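Local coordinates for protein glutamate receptor IIB (Drosophila melanogaster, PDB 4WXJ) that binds glutamate through the extracellular ligand-binding domain described here and probably gates a postsynaptic cation channel of muscle in response, at residues Phe109-Met114 with Val242-Leu247; Met114-Ser119 with Lys224-Ala229. All blocks are in the same frame, centred on the assembly; numbering follows the deposited sequence.

Interaction 1 of 2, residues Phe109-Met114 with Val242-Leu247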
loop_
_atom_site.group_PDB
_atom_site.type_symbol
_atom_site.label_atom_id
_atom_site.label_comp_id
_atom_site.label_asym_id
_atom_site.label_seq_id
_atom_site.Cartn_x
_atom_site.Cartn_y
_atom_site.Cartn_z
ATOM N N PHE A 109 10.418 8.888 7.501
ATOM C CA PHE A 109 9.053 9.093 7.033
ATOM C C PHE A 109 8.530 10.447 7.481
ATOM O O PHE A 109 8.912 10.959 8.534
ATOM C CB PHE A 109 8.124 7.993 7.548
ATOM C CG PHE A 109 8.105 6.760 6.692
ATOM C CD1 PHE A 109 8.965 5.704 6.948
ATOM C CD2 PHE A 109 7.218 6.653 5.636
ATOM C CE1 PHE A 109 8.944 4.567 6.161
ATOM C CE2 PHE A 109 7.192 5.518 4.848
ATOM C CZ PHE A 109 8.057 4.475 5.111
ATOM N N THR A 110 7.654 11.026 6.672
ATOM C CA THR A 110 6.924 12.216 7.074
ATOM C C THR A 110 5.841 11.801 8.054
ATOM O O THR A 110 5.668 10.612 8.331
ATOM C CB THR A 110 6.277 12.933 5.874
ATOM O OG1 THR A 110 5.285 12.082 5.285
ATOM C CG2 THR A 110 7.323 13.289 4.831
ATOM N N VAL A 111 5.115 12.777 8.585
ATOM C CA VAL A 111 3.876 12.477 9.283
ATOM C C VAL A 111 2.969 11.752 8.296
ATOM O O VAL A 111 3.057 11.991 7.092
ATOM C CB VAL A 111 3.170 13.740 9.808
ATOM C CG1 VAL A 111 3.986 14.391 10.905
ATOM C CG2 VAL A 111 2.910 14.722 8.671
ATOM N N PRO A 112 2.100 10.861 8.791
ATOM C CA PRO A 112 1.253 10.150 7.827
ATOM C C PRO A 112 0.253 11.057 7.118
ATOM O O PRO A 112 -0.180 12.052 7.700
ATOM C CB PRO A 112 0.517 9.124 8.693
ATOM C CG PRO A 112 1.324 9.003 9.941
ATOM C CD PRO A 112 1.920 10.356 10.162
ATOM N N PHE A 113 -0.101 10.714 5.881
ATOM C CA PHE A 113 -1.143 11.436 5.152
ATOM C C PHE A 113 -2.425 10.613 5.056
ATOM O O PHE A 113 -3.433 11.083 4.532
ATOM C CB PHE A 113 -0.657 11.829 3.749
ATOM C CG PHE A 113 -0.271 10.665 2.876
ATOM C CD1 PHE A 113 -1.224 9.983 2.138
ATOM C CD2 PHE A 113 1.056 10.274 2.770
ATOM C CE1 PHE A 113 -0.866 8.921 1.326
ATOM C CE2 PHE A 113 1.420 9.215 1.962
ATOM C CZ PHE A 113 0.459 8.537 1.238
ATOM N N MET A 114 -2.386 9.388 5.572
ATOM C CA MET A 114 -3.563 8.526 5.567
ATOM C C MET A 114 -3.453 7.447 6.638
ATOM O O MET A 114 -2.394 6.842 6.821
ATOM C CB MET A 114 -3.748 7.885 4.190
ATOM C CG MET A 114 -5.123 7.267 3.969
ATOM S SD MET A 114 -5.373 6.649 2.288
ATOM C CE MET A 114 -5.274 8.159 1.332
ATOM N N VAL A 242 4.854 19.503 7.502
ATOM C CA VAL A 242 4.037 20.678 7.791
ATOM C C VAL A 242 3.041 20.902 6.656
ATOM O O VAL A 242 1.903 21.312 6.887
ATOM C CB VAL A 242 4.907 21.939 7.993
ATOM C CG1 VAL A 242 4.042 23.192 8.084
ATOM C CG2 VAL A 242 5.755 21.801 9.250
ATOM N N GLY A 243 3.478 20.625 5.433
ATOM C CA GLY A 243 2.620 20.733 4.266
ATOM C C GLY A 243 1.461 19.752 4.297
ATOM O O GLY A 243 0.319 20.121 4.020
ATOM N N ILE A 244 1.758 18.499 4.629
ATOM C CA ILE A 244 0.732 17.465 4.739
ATOM C C ILE A 244 -0.318 17.844 5.782
ATOM O O ILE A 244 -1.516 17.672 5.562
ATOM C CB ILE A 244 1.359 16.101 5.106
ATOM C CG1 ILE A 244 2.171 15.562 3.927
ATOM C CG2 ILE A 244 0.283 15.089 5.490
ATOM C CD1 ILE A 244 3.087 14.403 4.284
ATOM N N LEU A 245 0.141 18.354 6.919
ATOM C CA LEU A 245 -0.755 18.761 7.993
ATOM C C LEU A 245 -1.603 19.975 7.606
ATOM O O LEU A 245 -2.749 20.095 8.036
ATOM C CB LEU A 245 0.049 19.056 9.260
ATOM C CG LEU A 245 0.673 17.815 9.901
ATOM C CD1 LEU A 245 1.761 18.199 10.891
ATOM C CD2 LEU A 245 -0.393 16.972 10.586
ATOM N N ARG A 246 -1.047 20.873 6.797
ATOM C CA ARG A 246 -1.814 22.014 6.298
ATOM C C ARG A 246 -2.985 21.530 5.451
ATOM O O ARG A 246 -4.133 21.915 5.679
ATOM C CB ARG A 246 -0.929 22.953 5.475
ATOM C CG ARG A 246 -1.663 24.169 4.914
ATOM C CD ARG A 246 -1.971 25.181 6.004
ATOM N NE ARG A 246 -0.987 26.259 6.021
ATOM C CZ ARG A 246 -0.754 27.052 7.063
ATOM N NH1 ARG A 246 -1.425 26.890 8.195
ATOM N NH2 ARG A 246 0.163 28.004 6.973
ATOM N N LEU A 247 -2.681 20.687 4.468
ATOM C CA LEU A 247 -3.695 20.140 3.576
ATOM C C LEU A 247 -4.743 19.352 4.356
ATOM O O LEU A 247 -5.928 19.381 4.025
ATOM C CB LEU A 247 -3.045 19.247 2.517
ATOM C CG LEU A 247 -2.014 19.928 1.611
ATOM C CD1 LEU A 247 -1.312 18.906 0.727
ATOM C CD2 LEU A 247 -2.663 21.011 0.763
#
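The Phe113 ring turns neither a face nor an edge to helix 242-247: no ring atom comes within 4.5 Å of that segment, and the aromatic group packs instead with Leu46 of helix 42-54 and Tyr226 of the neighbouring strand. Its CB is the part that meets the helix, lying 3.8 Å from Ile244 CG2. The Phe109 ring takes no part either; the CB of Pro112 points away from the helix, and its backbone carbonyl makes the contact, with O 3.8 Å from the same CG2. Ile244 carries most of the contact from the helix side. Its two branches divide the work: CG2 reaches the Pro112-Phe113 corner, while the extended CG1 arm (chi2 166°) carries CD1 to Thr110 and the carbonyl of Val111. There the methyl abuts Thr110 OG1 at 3.3 Å, the two side chains crossing at about a right angle. Thr110 OG1 occupies the crowded position between its own N and carbonyl carbon (chi1 64°), from which it donates to Val111 O over 2.9 Å. It approaches that carbonyl from above the plane, 34° out of it. Val111 fills the outer side: CG2 sits 4.1 Å from Ile244 CB and 4.0 Å from Leu245 CG, on the partly exposed border of the patch. Within the lobe, the contact sets the corner at Val111-Phe113 against helix 237-250, and the Val111 N to Ser241 OG hydrogen bond ties the same two elements together. No hydrogen bond links the two segments themselves, so the contact is van der Waals packing. The buried Thr110 hydroxyl is nevertheless satisfied, donating to Val111 O and accepting from Ile228 N, which implies that an aliphatic methyl can press against it without stripping it of polar partners.

Interaction 2 of 2, residues Met114-Ser119 with Lys224-Ala229; sequences MQLGIS and KHYGIA
Strands 114-119 and 224-229 pair antiparallel, their N-to-C directions 142° apart, with Met114-Tyr226 and Leu116-Lys224 as hydrogen-bonded pairs flanking the non-hydrogen-bonded pair Gln115-His225. In the two-lobed, clamshell fold of ionotropic glutamate receptor ligand-binding domains, such adjacent crossing strands form the hinge. Three bonds define the ladder: Tyr226 N to Met114 O at 2.8 Å, Leu116 N to Lys224 O at 2.9 Å, and Lys224 N to Leu116 O at 3.0 Å. The first lies in its carbonyl plane; in the other two the donor stands above it. Ile118 CD1 lies 4.2 Å from Lys224 CE, the methylene next to the ammonium group. Met114, Leu116 and Tyr226 share one face of the sheet. With CG in the crowded position between N and the carbonyl carbon (chi1 52°), Leu116 lays CD2 over the centre of the Tyr226 ring, a CH-pi contact 3.5 Å from the centroid. Met114, alongside Tyr226 and pointing the same way, adds an oblique Met-aromatic contact, Met114 SD to Tyr226 CD2 3.8 Å. This ring lines the glutamate pocket, and its OH is hydrogen-bonded to Glu200 OE1 and Thr202 OG1, with Leu116 CD1 3.6 Å from that oxygen.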
loop_
_atom_site.group_PDB
_atom_site.type_symbol
_atom_site.label_atom_id
_atom_site.label_comp_id
_atom_site.label_asym_id
_atom_site.label_seq_id
_atom_site.Cartn_x
_atom_site.Cartn_y
_atom_site.Cartn_z
ATOM N N MET A 114 -2.386 9.388 5.572
ATOM C CA MET A 114 -3.563 8.526 5.567
ATOM C C MET A 114 -3.453 7.447 6.638
ATOM O O MET A 114 -2.394 6.842 6.821
ATOM C CB MET A 114 -3.748 7.885 4.190
ATOM C CG MET A 114 -5.123 7.267 3.969
ATOM S SD MET A 114 -5.373 6.649 2.288
ATOM C CE MET A 114 -5.274 8.159 1.332
ATOM N N GLN A 115 -4.552 7.226 7.353
ATOM C CA GLN A 115 -4.636 6.152 8.334
ATOM C C GLN A 115 -5.565 5.079 7.786
ATOM O O GLN A 115 -6.495 5.376 7.034
ATOM C CB GLN A 115 -5.131 6.671 9.691
ATOM C CG GLN A 115 -6.487 7.350 9.654
ATOM C CD GLN A 115 -6.936 7.836 11.023
ATOM O OE1 GLN A 115 -6.142 8.372 11.794
ATOM N NE2 GLN A 115 -8.214 7.647 11.330
ATOM N N LEU A 116 -5.301 3.832 8.156
ATOM C CA LEU A 116 -6.007 2.698 7.580
ATOM C C LEU A 116 -5.927 1.481 8.494
ATOM O O LEU A 116 -5.355 1.540 9.585
ATOM C CB LEU A 116 -5.421 2.356 6.205
ATOM C CG LEU A 116 -3.902 2.179 6.191
ATOM C CD1 LEU A 116 -3.491 1.005 5.317
ATOM C CD2 LEU A 116 -3.223 3.458 5.717
ATOM N N GLY A 117 -6.504 0.378 8.032
ATOM C CA GLY A 117 -6.414 -0.888 8.726
ATOM C C GLY A 117 -6.267 -2.024 7.735
ATOM O O GLY A 117 -6.018 -1.800 6.550
ATOM N N ILE A 118 -6.429 -3.243 8.235
ATOM C CA ILE A 118 -6.355 -4.449 7.423
ATOM C C ILE A 118 -7.692 -5.178 7.493
ATOM O O ILE A 118 -8.369 -5.148 8.521
ATOM C CB ILE A 118 -5.221 -5.382 7.902
ATOM C CG1 ILE A 118 -3.863 -4.688 7.766
ATOM C CG2 ILE A 118 -5.223 -6.693 7.117
ATOM C CD1 ILE A 118 -2.735 -5.405 8.486
ATOM N N SER A 119 -8.075 -5.825 6.399
ATOM C CA SER A 119 -9.284 -6.633 6.397
ATOM C C SER A 119 -9.194 -7.724 5.337
ATOM O O SER A 119 -8.140 -7.927 4.728
ATOM C CB SER A 119 -10.517 -5.757 6.167
ATOM O OG SER A 119 -11.701 -6.440 6.547
ATOM N N LYS A 224 -2.667 1.095 10.832
ATOM C CA LYS A 224 -1.569 1.333 9.902
ATOM C C LYS A 224 -1.648 2.737 9.310
ATOM O O LYS A 224 -2.705 3.368 9.326
ATOM C CB LYS A 224 -1.578 0.277 8.794
ATOM C CG LYS A 224 -1.579 -1.163 9.304
ATOM C CD LYS A 224 -0.374 -1.471 10.198
ATOM C CE LYS A 224 -0.528 -2.814 10.904
ATOM N NZ LYS A 224 0.435 -2.961 12.033
ATOM N N HIS A 225 -0.518 3.216 8.795
ATOM C CA HIS A 225 -0.413 4.574 8.272
ATOM C C HIS A 225 0.380 4.616 6.972
ATOM O O HIS A 225 1.379 3.909 6.828
ATOM C CB HIS A 225 0.264 5.500 9.289
ATOM C CG HIS A 225 -0.223 5.331 10.698
ATOM N ND1 HIS A 225 -1.345 5.961 11.173
ATOM C CD2 HIS A 225 0.284 4.614 11.730
ATOM C CE1 HIS A 225 -1.525 5.633 12.446
ATOM N NE2 HIS A 225 -0.553 4.823 12.804
ATOM N N TYR A 226 -0.065 5.453 6.037
ATOM C CA TYR A 226 0.724 5.777 4.851
ATOM C C TYR A 226 1.528 7.041 5.104
ATOM O O TYR A 226 0.992 8.036 5.595
ATOM C CB TYR A 226 -0.159 5.986 3.620
ATOM C CG TYR A 226 -0.909 4.767 3.136
ATOM C CD1 TYR A 226 -0.482 3.481 3.442
ATOM C CD2 TYR A 226 -2.049 4.909 2.357
ATOM C CE1 TYR A 226 -1.176 2.374 2.990
ATOM C CE2 TYR A 226 -2.745 3.811 1.901
ATOM C CZ TYR A 226 -2.306 2.548 2.220
ATOM O OH TYR A 226 -3.005 1.456 1.760
ATOM N N GLY A 227 2.809 7.001 4.751
ATOM C CA GLY A 227 3.682 8.149 4.896
ATOM C C GLY A 227 4.568 8.321 3.679
ATOM O O GLY A 227 4.838 7.361 2.954
ATOM N N ILE A 228 5.010 9.550 3.445
ATOM C CA ILE A 228 5.986 9.815 2.401
ATOM C C ILE A 228 7.367 9.445 2.921
ATOM O O ILE A 228 7.789 9.917 3.977
ATOM C CB ILE A 228 5.966 11.289 1.954
ATOM C CG1 ILE A 228 4.635 11.606 1.263
ATOM C CG2 ILE A 228 7.145 11.578 1.019
ATOM C CD1 ILE A 228 4.488 13.048 0.803
ATOM N N ALA A 229 8.065 8.595 2.176
ATOM C CA ALA A 229 9.396 8.151 2.566
ATOM C C ALA A 229 10.458 9.114 2.044
ATOM O O ALA A 229 10.397 9.554 0.895
ATOM C CB ALA A 229 9.655 6.745 2.052
#

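Interaction 2 is nested within the chain loop that interaction 1 closes, and their segments share Met114, which makes contacts only in interaction 2; the two centres lie about 12 Å apart. Backbone bonds join them directly: Phe113 N is 2.9 Å from Tyr226 O, and Thr110 N is 2.9 Å from Ile228 O, both probable hydrogen bonds. Strand 214-230 bonds to strand 108-123 at both; helix 237-250 joins only at interaction 1. The two differ in distance from the ligand: the Tyr226 side chain is about 4 Å from the bound glutamate, that of Phe113 about 9 Å. Interaction 1 is packing within the lobe, farther from the ligand, whereas interaction 2 supplies Tyr226 to the pocket.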